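Local coordinates for protein Exo-1,3/1,4-beta-glucanase (Pseudoalteromonas sp., PDB 3RRX) that probably hydrolyses 1,3- and 1,4-linked beta-glucans from their chain ends, as a calcium-binding glycoside hydrolase of family 3, at residues E540-D545 against P619-K624. The protein carries 1 engineered substitution. Sequence-based numbering, arbitrary orientation.
Sequences ELNASD and PVLSEK
With CG of N542 set beside its own backbone N (chi1 -74°) and E623 extended beyond CG, the amide and the carboxylate reach each other from opposite directions, their planes nearly coplanar, 24° apart. N542 ND2 donates to E623 OE2 at 2.9 Å, taking the anti lone pair of that oxygen along an almost straight N-H (175°). The other N-H of N542 ND2 goes to L621 O, 2.9 Å away, and both acceptors lie in the amide plane. On the oxygen side, L621 N donates to N542 OD1 at 2.8 Å, so the asparagine bonds both the N-H and the C=O of a single residue. OD1 also accepts from a water that is shared with P619 O. Beside this polar grip, CD1 of L541 touches CD1 of L621 at 3.7 Å, and L603 packs against both leucines. N538 ND2, at the start of helix 538-542, adds a hydrogen bond to S622 O. An irregular segment near the modelled C-terminus is thus pinned to the end of a short helix of the family 3 C-terminal domain. Three donor-acceptor pairs fix the amide's flip: turned over, it would set oxygen against carboxylate and carbonyl.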
ATOM      1  N   GLU A 540     -24.595  10.606  10.564  1.00 11.02           N
ATOM      2  CA  GLU A 540     -23.594  11.664  10.624  1.00 10.54           C
ATOM      3  C   GLU A 540     -23.792  12.649   9.477  1.00 10.59           C
ATOM      4  O   GLU A 540     -23.605  13.854   9.648  1.00 12.98           O
ATOM      5  CB  GLU A 540     -22.165  11.072  10.596  1.00 11.95           C
ATOM      6  CG  GLU A 540     -21.788  10.302  11.867  1.00 12.80           C
ATOM      7  CD  GLU A 540     -22.356   8.891  11.897  1.00 12.57           C
ATOM      8  OE1 GLU A 540     -22.905   8.445  10.867  1.00 13.64           O
ATOM      9  OE2 GLU A 540     -22.260   8.222  12.954  1.00 15.78           O
ATOM     10  N   LEU A 541     -24.164  12.138   8.303  1.00 12.68           N
ATOM     11  CA  LEU A 541     -24.463  13.008   7.165  1.00 10.97           C
ATOM     12  C   LEU A 541     -25.599  13.975   7.506  1.00 14.05           C
ATOM     13  O   LEU A 541     -25.542  15.161   7.169  1.00 15.12           O
ATOM     14  CB  LEU A 541     -24.853  12.175   5.936  1.00 11.18           C
ATOM     15  CG  LEU A 541     -23.693  11.629   5.091  1.00 11.09           C
ATOM     16  CD1 LEU A 541     -24.175  10.468   4.196  1.00 11.06           C
ATOM     17  CD2 LEU A 541     -23.085  12.746   4.257  1.00  9.92           C
ATOM     18  N   ASN A 542     -26.634  13.462   8.167  1.00 12.21           N
ATOM     19  CA  ASN A 542     -27.775  14.297   8.545  1.00 14.99           C
ATOM     20  C   ASN A 542     -27.372  15.392   9.536  1.00 15.64           C
ATOM     21  O   ASN A 542     -27.979  16.459   9.571  1.00 17.45           O
ATOM     22  CB  ASN A 542     -28.885  13.454   9.158  1.00 14.25           C
ATOM     23  CG  ASN A 542     -29.634  12.636   8.123  1.00 14.01           C
ATOM     24  OD1 ASN A 542     -29.550  12.896   6.918  1.00 14.32           O
ATOM     25  ND2 ASN A 542     -30.374  11.640   8.592  1.00 16.51           N
ATOM     26  N   ALA A 543     -26.349  15.118  10.341  1.00 13.80           N
ATOM     27  CA  ALA A 543     -25.879  16.099  11.323  1.00 15.35           C
ATOM     28  C   ALA A 543     -24.817  17.046  10.758  1.00 17.29           C
ATOM     29  O   ALA A 543     -24.207  17.811  11.503  1.00 20.60           O
ATOM     30  CB  ALA A 543     -25.354  15.388  12.572  1.00 12.45           C
ATOM     31  N   SER A 544     -24.599  16.998   9.446  1.00 15.36           N
ATOM     32  CA  SER A 544     -23.557  17.793   8.803  1.00 15.55           C
ATOM     33  C   SER A 544     -24.152  18.665   7.710  1.00 18.16           C
ATOM     34  O   SER A 544     -25.011  18.207   6.955  1.00 17.60           O
ATOM     35  CB  SER A 544     -22.500  16.877   8.163  1.00 15.10           C
ATOM     36  OG  SER A 544     -21.932  15.965   9.095  1.00 13.43           O
ATOM     37  N   ASP A 545     -23.684  19.909   7.611  1.00 14.35           N
ATOM     38  CA  ASP A 545     -24.026  20.771   6.477  1.00 14.24           C
ATOM     39  C   ASP A 545     -23.194  20.417   5.247  1.00 14.85           C
ATOM     40  O   ASP A 545     -23.689  20.418   4.115  1.00 14.63           O
ATOM     41  CB  ASP A 545     -23.823  22.239   6.858  1.00 14.65           C
ATOM     42  CG  ASP A 545     -24.745  22.661   7.975  1.00 23.53           C
ATOM     43  OD1 ASP A 545     -24.318  22.661   9.148  1.00 20.48           O
ATOM     44  OD2 ASP A 545     -25.920  22.945   7.678  1.00 30.66           O
ATOM     45  N   PRO A 619     -30.724  15.856   0.832  1.00 18.92           N
ATOM     46  CA  PRO A 619     -31.792  15.931   1.830  1.00 16.90           C
ATOM     47  C   PRO A 619     -31.479  15.070   3.050  1.00 18.16           C
ATOM     48  O   PRO A 619     -30.542  14.266   3.035  1.00 15.45           O
ATOM     49  CB  PRO A 619     -33.002  15.360   1.079  1.00 17.60           C
ATOM     50  CG  PRO A 619     -32.403  14.400   0.093  1.00 25.09           C
ATOM     51  CD  PRO A 619     -31.084  15.006  -0.321  1.00 19.07           C
ATOM     52  N   VAL A 620     -32.257  15.249   4.107  1.00 14.25           N
ATOM     53  CA  VAL A 620     -32.202  14.348   5.252  1.00 15.08           C
ATOM     54  C   VAL A 620     -32.459  12.901   4.802  1.00 16.46           C
ATOM     55  O   VAL A 620     -33.394  12.617   4.041  1.00 15.98           O
ATOM     56  CB  VAL A 620     -33.200  14.792   6.358  1.00 17.17           C
ATOM     57  CG1 VAL A 620     -33.428  13.680   7.373  1.00 14.25           C
ATOM     58  CG2 VAL A 620     -32.690  16.064   7.051  1.00 18.07           C
ATOM     59  N   LEU A 621     -31.614  11.996   5.285  1.00 14.94           N
ATOM     60  CA  LEU A 621     -31.599  10.607   4.850  1.00 12.93           C
ATOM     61  C   LEU A 621     -32.212   9.705   5.903  1.00 12.89           C
ATOM     62  O   LEU A 621     -32.231  10.047   7.084  1.00 13.54           O
ATOM     63  CB  LEU A 621     -30.143  10.169   4.614  1.00 10.76           C
ATOM     64  CG  LEU A 621     -29.365  10.957   3.561  1.00 15.95           C
ATOM     65  CD1 LEU A 621     -27.868  10.588   3.613  1.00 15.01           C
ATOM     66  CD2 LEU A 621     -29.954  10.732   2.164  1.00 16.90           C
ATOM     67  N   SER A 622     -32.701   8.542   5.484  1.00 12.46           N
ATOM     68  CA  SER A 622     -33.231   7.582   6.440  1.00 16.29           C
ATOM     69  C   SER A 622     -32.151   7.136   7.416  1.00 17.04           C
ATOM     70  O   SER A 622     -31.014   6.844   7.015  1.00 16.69           O
ATOM     71  CB  SER A 622     -33.822   6.363   5.725  1.00 16.70           C
ATOM     72  OG  SER A 622     -34.045   5.313   6.650  1.00 16.57           O
ATOM     73  N   GLU A 623     -32.500   7.069   8.699  1.00 17.48           N
ATOM     74  CA  GLU A 623     -31.558   6.593   9.714  1.00 15.86           C
ATOM     75  C   GLU A 623     -31.922   5.196  10.211  1.00 19.78           C
ATOM     76  O   GLU A 623     -31.353   4.704  11.184  1.00 17.57           O
ATOM     77  CB  GLU A 623     -31.457   7.583  10.883  1.00 14.96           C
ATOM     78  CG  GLU A 623     -30.864   8.934  10.488  1.00 14.55           C
ATOM     79  CD  GLU A 623     -30.712   9.904  11.648  1.00 15.74           C
ATOM     80  OE1 GLU A 623     -30.951   9.526  12.817  1.00 17.47           O
ATOM     81  OE2 GLU A 623     -30.343  11.066  11.388  1.00 15.91           O
ATOM     82  N   LYS A 624     -32.877   4.560   9.540  1.00 14.41           N
ATOM     83  CA  LYS A 624     -33.268   3.204   9.907  1.00 19.22           C
ATOM     84  C   LYS A 624     -32.122   2.220   9.665  1.00 23.75           C
ATOM     85  O   LYS A 624     -31.491   2.237   8.610  1.00 21.03           O
ATOM     86  CB  LYS A 624     -34.495   2.765   9.113  1.00 23.25           C
ATOM     87  CG  LYS A 624     -35.070   1.437   9.571  1.00 25.89           C
ATOM     88  CD  LYS A 624     -36.339   1.096   8.799  1.00 37.88           C
ATOM     89  CE  LYS A 624     -36.951  -0.214   9.280  1.00 48.26           C
ATOM     90  NZ  LYS A 624     -38.140  -0.615   8.462  1.00 54.03           N
TER
HETATM   91  O   HOH W   1     -28.250  14.424   4.807  1.00 15.59           O